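Side-chain contacts in leucyl aminopeptidase (Trypanosoma brucei brucei, PDB 5NTD), which probably removes leucine and other amino acids from the N-termini of peptides as an M17 aminopeptidase that binds two manganese ions and the inhibitor bestatin: residues G[175-180]-G[209-214]; G[357-362]-G[374-379]. All blocks are in the same frame, centred on the assembly; numbering follows the deposited sequence.

Contact 1. Residues G[175-180]-G[209-214]; sequences AYNSGK and CQRLVD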
loop_
_atom_site.group_PDB
_atom_site.type_symbol
_atom_site.label_atom_id
_atom_site.label_comp_id
_atom_site.label_asym_id
_atom_site.label_seq_id
_atom_site.Cartn_x
_atom_site.Cartn_y
_atom_site.Cartn_z
ATOM N N ALA G 175 17.742 28.796 -25.996
ATOM C CA ALA G 175 18.216 28.649 -24.606
ATOM C C ALA G 175 17.073 28.682 -23.546
ATOM O O ALA G 175 17.245 29.115 -22.414
ATOM C CB ALA G 175 19.254 29.706 -24.303
ATOM N N TYR G 176 15.912 28.172 -23.951
ATOM C CA TYR G 176 14.732 28.001 -23.061
ATOM C C TYR G 176 14.225 29.348 -22.519
ATOM O O TYR G 176 13.680 29.429 -21.431
ATOM C CB TYR G 176 15.030 27.034 -21.929
ATOM C CG TYR G 176 15.318 25.667 -22.429
ATOM C CD1 TYR G 176 16.616 25.294 -22.835
ATOM C CD2 TYR G 176 14.297 24.696 -22.530
ATOM C CE1 TYR G 176 16.872 24.010 -23.339
ATOM C CE2 TYR G 176 14.573 23.422 -23.022
ATOM C CZ TYR G 176 15.863 23.081 -23.415
ATOM O OH TYR G 176 16.111 21.802 -23.895
ATOM N N ASN G 177 14.453 30.399 -23.300
ATOM C CA ASN G 177 13.835 31.717 -23.058
ATOM C C ASN G 177 12.490 31.715 -23.726
ATOM O O ASN G 177 12.402 31.543 -24.912
ATOM C CB ASN G 177 14.666 32.861 -23.643
ATOM C CG ASN G 177 15.934 33.092 -22.878
ATOM O OD1 ASN G 177 15.909 33.364 -21.669
ATOM N ND2 ASN G 177 17.059 32.955 -23.551
ATOM N N SER G 178 11.453 31.905 -22.950
ATOM C CA SER G 178 10.106 31.857 -23.487
ATOM C C SER G 178 9.915 32.959 -24.504
ATOM O O SER G 178 10.330 34.084 -24.283
ATOM C CB SER G 178 9.064 32.021 -22.379
ATOM O OG SER G 178 7.744 32.037 -22.908
ATOM N N GLY G 179 9.212 32.642 -25.575
ATOM C CA GLY G 179 8.732 33.663 -26.534
ATOM C C GLY G 179 7.307 34.144 -26.266
ATOM O O GLY G 179 6.780 35.010 -26.973
ATOM N N LYS G 180 6.722 33.627 -25.197
ATOM C CA LYS G 180 5.318 33.922 -24.822
ATOM C C LYS G 180 5.124 34.980 -23.739
ATOM O O LYS G 180 4.000 35.263 -23.319
ATOM C CB LYS G 180 4.649 32.630 -24.370
ATOM C CG LYS G 180 4.882 31.504 -25.380
ATOM C CD LYS G 180 3.901 30.369 -25.208
ATOM C CE LYS G 180 4.264 29.211 -26.112
ATOM N NZ LYS G 180 4.190 29.553 -27.545
ATOM N N CYS G 209 15.044 33.382 -9.859
ATOM C CA CYS G 209 14.753 32.331 -8.878
ATOM C C CYS G 209 13.730 31.362 -9.465
ATOM O O CYS G 209 13.927 30.147 -9.486
ATOM C CB CYS G 209 14.242 32.930 -7.600
ATOM S SG CYS G 209 13.950 31.723 -6.276
ATOM N N GLN G 210 12.689 31.940 -10.041
ATOM C CA GLN G 210 11.659 31.164 -10.755
ATOM C C GLN G 210 12.256 30.307 -11.859
ATOM O O GLN G 210 11.930 29.116 -12.019
ATOM C CB GLN G 210 10.605 32.082 -11.325
ATOM C CG GLN G 210 9.365 31.372 -11.794
ATOM C CD GLN G 210 8.507 32.264 -12.683
ATOM O OE1 GLN G 210 7.411 32.655 -12.312
ATOM N NE2 GLN G 210 9.001 32.552 -13.881
ATOM N N ARG G 211 13.172 30.898 -12.600
ATOM C CA ARG G 211 13.805 30.224 -13.755
ATOM C C ARG G 211 14.581 29.014 -13.293
ATOM O O ARG G 211 14.487 27.928 -13.871
ATOM C CB ARG G 211 14.724 31.194 -14.491
ATOM C CG ARG G 211 15.281 30.638 -15.797
ATOM C CD ARG G 211 16.101 31.675 -16.577
ATOM N NE ARG G 211 16.600 31.070 -17.795
ATOM C CZ ARG G 211 15.853 30.811 -18.871
ATOM N NH1 ARG G 211 14.576 31.174 -18.931
ATOM N NH2 ARG G 211 16.403 30.158 -19.904
ATOM N N LEU G 212 15.383 29.216 -12.267
ATOM C CA LEU G 212 16.262 28.161 -11.746
ATOM C C LEU G 212 15.417 26.972 -11.206
ATOM O O LEU G 212 15.740 25.812 -11.417
ATOM C CB LEU G 212 17.185 28.687 -10.663
ATOM C CG LEU G 212 18.208 29.755 -11.109
ATOM C CD1 LEU G 212 18.817 30.407 -9.910
ATOM C CD2 LEU G 212 19.300 29.159 -11.982
ATOM N N VAL G 213 14.340 27.314 -10.523
ATOM C CA VAL G 213 13.471 26.319 -9.895
ATOM C C VAL G 213 12.663 25.540 -10.950
ATOM O O VAL G 213 12.632 24.316 -10.945
ATOM C CB VAL G 213 12.575 26.966 -8.829
ATOM C CG1 VAL G 213 11.614 25.941 -8.237
ATOM C CG2 VAL G 213 13.447 27.519 -7.727
ATOM N N ASP G 214 12.081 26.274 -11.882
ATOM C CA ASP G 214 11.339 25.693 -13.044
ATOM C C ASP G 214 12.214 24.760 -13.877
ATOM O O ASP G 214 11.770 23.771 -14.403
ATOM C CB ASP G 214 10.824 26.774 -14.001
ATOM C CG ASP G 214 9.467 27.340 -13.603
ATOM O OD1 ASP G 214 8.707 26.672 -12.873
ATOM O OD2 ASP G 214 9.207 28.490 -13.986
#
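Arg211 reaches from helix 196-214 to the backbone of Ala175 and Tyr176 and the amide of Asn177, joining this helix to the loop that leads into strand 183-188 of the N-terminal mixed sheet. The helix leads from the N-terminal domain into the catalytic domain, a two-domain layout familiar in M17 aminopeptidases. With CG anti to the backbone N (chi1 -173°) and an extended chain from there to NE, Arg211 spans the gap between two backbones whose nearest CA atoms, in Asn177 and Arg211, are 9.4 Å apart. From CB onward the side chain heads for the loop and also packs on Phe15 and Cys19 of helix 6-20. Beyond NE the guanidinium turns its edge to two consecutive carbonyls. Arg211 NH1 donates to Tyr176 O at 3.2 Å with a moderately bent N-H...O angle of 144°; the donor stands above the carbonyl plane, although the oxygen itself lies close to the guanidinium plane. Arg211 NH2 adds a weak bond to Tyr176 O, also at 3.2 Å, and lies 2.8 Å from Ala175 O. Both Ala175 and Tyr176 have left-handed helical backbone angles, consistent with the way both carbonyls turn to the arginine. The same terminal nitrogens have further partners, Asn164 for NH1 and Ser18 for NH2, so bonds in several directions restrict rotation of the group. The Tyr176 ring leads away from the arginine, and its OH bonds to Glu11; of the Tyr176 side chain, CB comes nearest, 4.0 Å from Arg211 NH2. Asn177 OD1 lies over one guanidinium face, toward the rim, 3.7 Å from Arg211 NH2, with the amide plane tilted by 21°.

Contact 2. Residues G[357-362]-G[374-379]; sequences IVMKSG and GRIVLG. With BCT (bicarbonate ion), chain B.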
loop_
_atom_site.group_PDB
_atom_site.type_symbol
_atom_site.label_atom_id
_atom_site.label_comp_id
_atom_site.label_asym_id
_atom_site.label_seq_id
_atom_site.Cartn_x
_atom_site.Cartn_y
_atom_site.Cartn_z
ATOM N N ILE G 357 27.934 8.753 8.693
ATOM C CA ILE G 357 28.628 9.924 8.114
ATOM C C ILE G 357 29.403 10.687 9.176
ATOM O O ILE G 357 28.914 10.919 10.281
ATOM C CB ILE G 357 27.609 10.907 7.504
ATOM C CG1 ILE G 357 27.007 10.308 6.246
ATOM C CG2 ILE G 357 28.243 12.260 7.185
ATOM C CD1 ILE G 357 25.752 11.059 5.804
ATOM N N VAL G 358 30.625 11.062 8.839
ATOM C CA VAL G 358 31.386 12.008 9.686
ATOM C C VAL G 358 31.185 13.414 9.104
ATOM O O VAL G 358 31.712 13.752 8.052
ATOM C CB VAL G 358 32.881 11.678 9.792
ATOM C CG1 VAL G 358 33.548 12.608 10.814
ATOM C CG2 VAL G 358 33.086 10.230 10.208
ATOM N N MET G 359 30.372 14.189 9.797
ATOM C CA MET G 359 30.014 15.536 9.329
ATOM C C MET G 359 31.221 16.467 9.498
ATOM O O MET G 359 32.135 16.179 10.255
ATOM C CB MET G 359 28.837 16.099 10.131
ATOM C CG MET G 359 27.547 15.259 10.057
ATOM S SD MET G 359 26.721 15.423 8.463
ATOM C CE MET G 359 26.004 17.057 8.664
ATOM N N LYS G 360 31.206 17.567 8.776
ATOM C CA LYS G 360 32.249 18.606 8.929
ATOM C C LYS G 360 32.330 19.127 10.348
ATOM O O LYS G 360 33.407 19.378 10.862
ATOM C CB LYS G 360 32.026 19.766 7.994
ATOM C CG LYS G 360 33.136 20.808 8.048
ATOM C CD LYS G 360 34.455 20.268 7.572
ATOM C CE LYS G 360 35.540 21.329 7.811
ATOM N NZ LYS G 360 36.866 20.872 7.316
ATOM N N SER G 361 31.199 19.173 11.020
ATOM C CA SER G 361 31.147 19.512 12.450
ATOM C C SER G 361 31.931 18.568 13.365
ATOM O O SER G 361 32.110 18.861 14.540
ATOM C CB SER G 361 29.707 19.561 12.929
ATOM O OG SER G 361 29.145 18.248 12.982
ATOM N N GLY G 362 32.297 17.406 12.858
ATOM C CA GLY G 362 32.935 16.318 13.669
ATOM C C GLY G 362 31.941 15.322 14.263
ATOM O O GLY G 362 32.317 14.289 14.807
ATOM N N GLY G 374 18.440 16.552 2.964
ATOM C CA GLY G 374 18.535 17.996 3.002
ATOM C C GLY G 374 19.168 18.460 4.276
ATOM O O GLY G 374 20.060 19.298 4.279
ATOM N N ARG G 375 18.716 17.897 5.373
ATOM C CA ARG G 375 19.210 18.303 6.662
ATOM C C ARG G 375 20.691 17.985 6.807
ATOM O O ARG G 375 21.432 18.675 7.506
ATOM C CB ARG G 375 18.381 17.669 7.783
ATOM C CG ARG G 375 18.604 16.187 7.946
ATOM C CD ARG G 375 17.509 15.585 8.805
ATOM N NE ARG G 375 16.217 15.611 8.106
ATOM C CZ ARG G 375 15.058 15.328 8.678
ATOM N NH1 ARG G 375 15.010 15.002 9.965
ATOM N NH2 ARG G 375 13.961 15.408 7.992
ATOM N N ILE G 376 21.112 16.911 6.150
ATOM C CA ILE G 376 22.537 16.486 6.193
ATOM C C ILE G 376 23.420 17.500 5.459
ATOM O O ILE G 376 24.438 17.962 5.922
ATOM C CB ILE G 376 22.714 15.093 5.568
ATOM C CG1 ILE G 376 22.066 14.040 6.491
ATOM C CG2 ILE G 376 24.181 14.791 5.345
ATOM C CD1 ILE G 376 22.018 12.655 5.916
ATOM N N VAL G 377 22.986 17.809 4.288
ATOM C CA VAL G 377 23.666 18.738 3.403
ATOM C C VAL G 377 23.750 20.139 4.079
ATOM O O VAL G 377 24.769 20.799 4.111
ATOM C CB VAL G 377 22.888 18.660 2.068
ATOM C CG1 VAL G 377 22.466 19.972 1.525
ATOM C CG2 VAL G 377 23.630 17.780 1.086
ATOM N N LEU G 378 22.654 20.536 4.683
ATOM C CA LEU G 378 22.577 21.798 5.399
ATOM C C LEU G 378 23.439 21.805 6.642
ATOM O O LEU G 378 23.933 22.849 7.075
ATOM C CB LEU G 378 21.125 22.122 5.764
ATOM C CG LEU G 378 20.224 22.465 4.581
ATOM C CD1 LEU G 378 18.769 22.423 4.991
ATOM C CD2 LEU G 378 20.569 23.839 4.018
ATOM N N GLY G 379 23.571 20.649 7.257
ATOM C CA GLY G 379 24.441 20.522 8.456
ATOM C C GLY G 379 25.888 20.912 8.147
ATOM O O GLY G 379 26.541 21.640 8.888
HETATM C C BCT B . 15.284 16.211 4.625
HETATM O O1 BCT B . 15.703 16.350 3.347
HETATM O O2 BCT B . 16.026 16.333 5.601
HETATM O O3 BCT B . 14.091 15.897 4.855
HETATM O O HOH W 1 28.718 19.603 9.528
#
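Beside Ile376, which packs against Ile357 and Met359, the flat guanidinium of Arg375 turns its edge to the bicarbonate, whose carbon lies in the guanidinium plane. Arg375 NE gives O2 of the ion a nearly straight bond of 2.6 Å (173°), while NH2 of the same residue donates to bicarbonate O3 at 3.2 Å. CG occupies the crowded position between the backbone N and the carbonyl carbon (chi1 71°), and a bend at chi3 (68°) folds the group back to the start of its own helix. There Gly374 N bonds to bicarbonate O1 at 2.8 Å and Arg375 N to O2, so the ion meets backbone N-H groups and a positive charge together. In M17 relatives a bicarbonate at this place is thought to serve as general base.

The other segment belongs to a beta-hairpin: strand 356-358 passes through a type I turn, Met359 to Gly362, into strand 364-366. Met359 faces helix 374-387 and, bent at both chi2 and chi3, crosses Ile376 at about a right angle. Met359 SD touches Ile376 CG2 at 4.1 Å, and Met359 CE reaches the helix backbone, 3.3 Å from Ile376 O and 3.8 Å from Gly379 CA, where the absence of a side chain allows the close approach. Ile357 meets Ile376 methyl to methyl, CD1 to CD1 at 4.1 Å. At the turn, a water accepts from Ser361 N and donates weakly to Gly379 O.

In the fold
From the N terminus, contact 1 comes first, its ends 29 residues apart: the chain runs through strand 183-188 and most of helix 196-214 before Arg211 returns to the loop, tying the N-terminal sheet region to the helix entering the catalytic domain. Contact 2 follows in series, neither enclosing nor crossing it. Its shorter loop holds strand 364-366 and the manganese ligands Asp371 and Glu373, and the hairpin packs on the helix that starts just after these two ligands. Within the chain, contacts 1 and 2 do not touch, their nearest atoms being about 14 Å apart. Across a subunit boundary the segments 175-180 and 357-362 meet, where Tyr176 packs against Val358 of a neighbouring subunit.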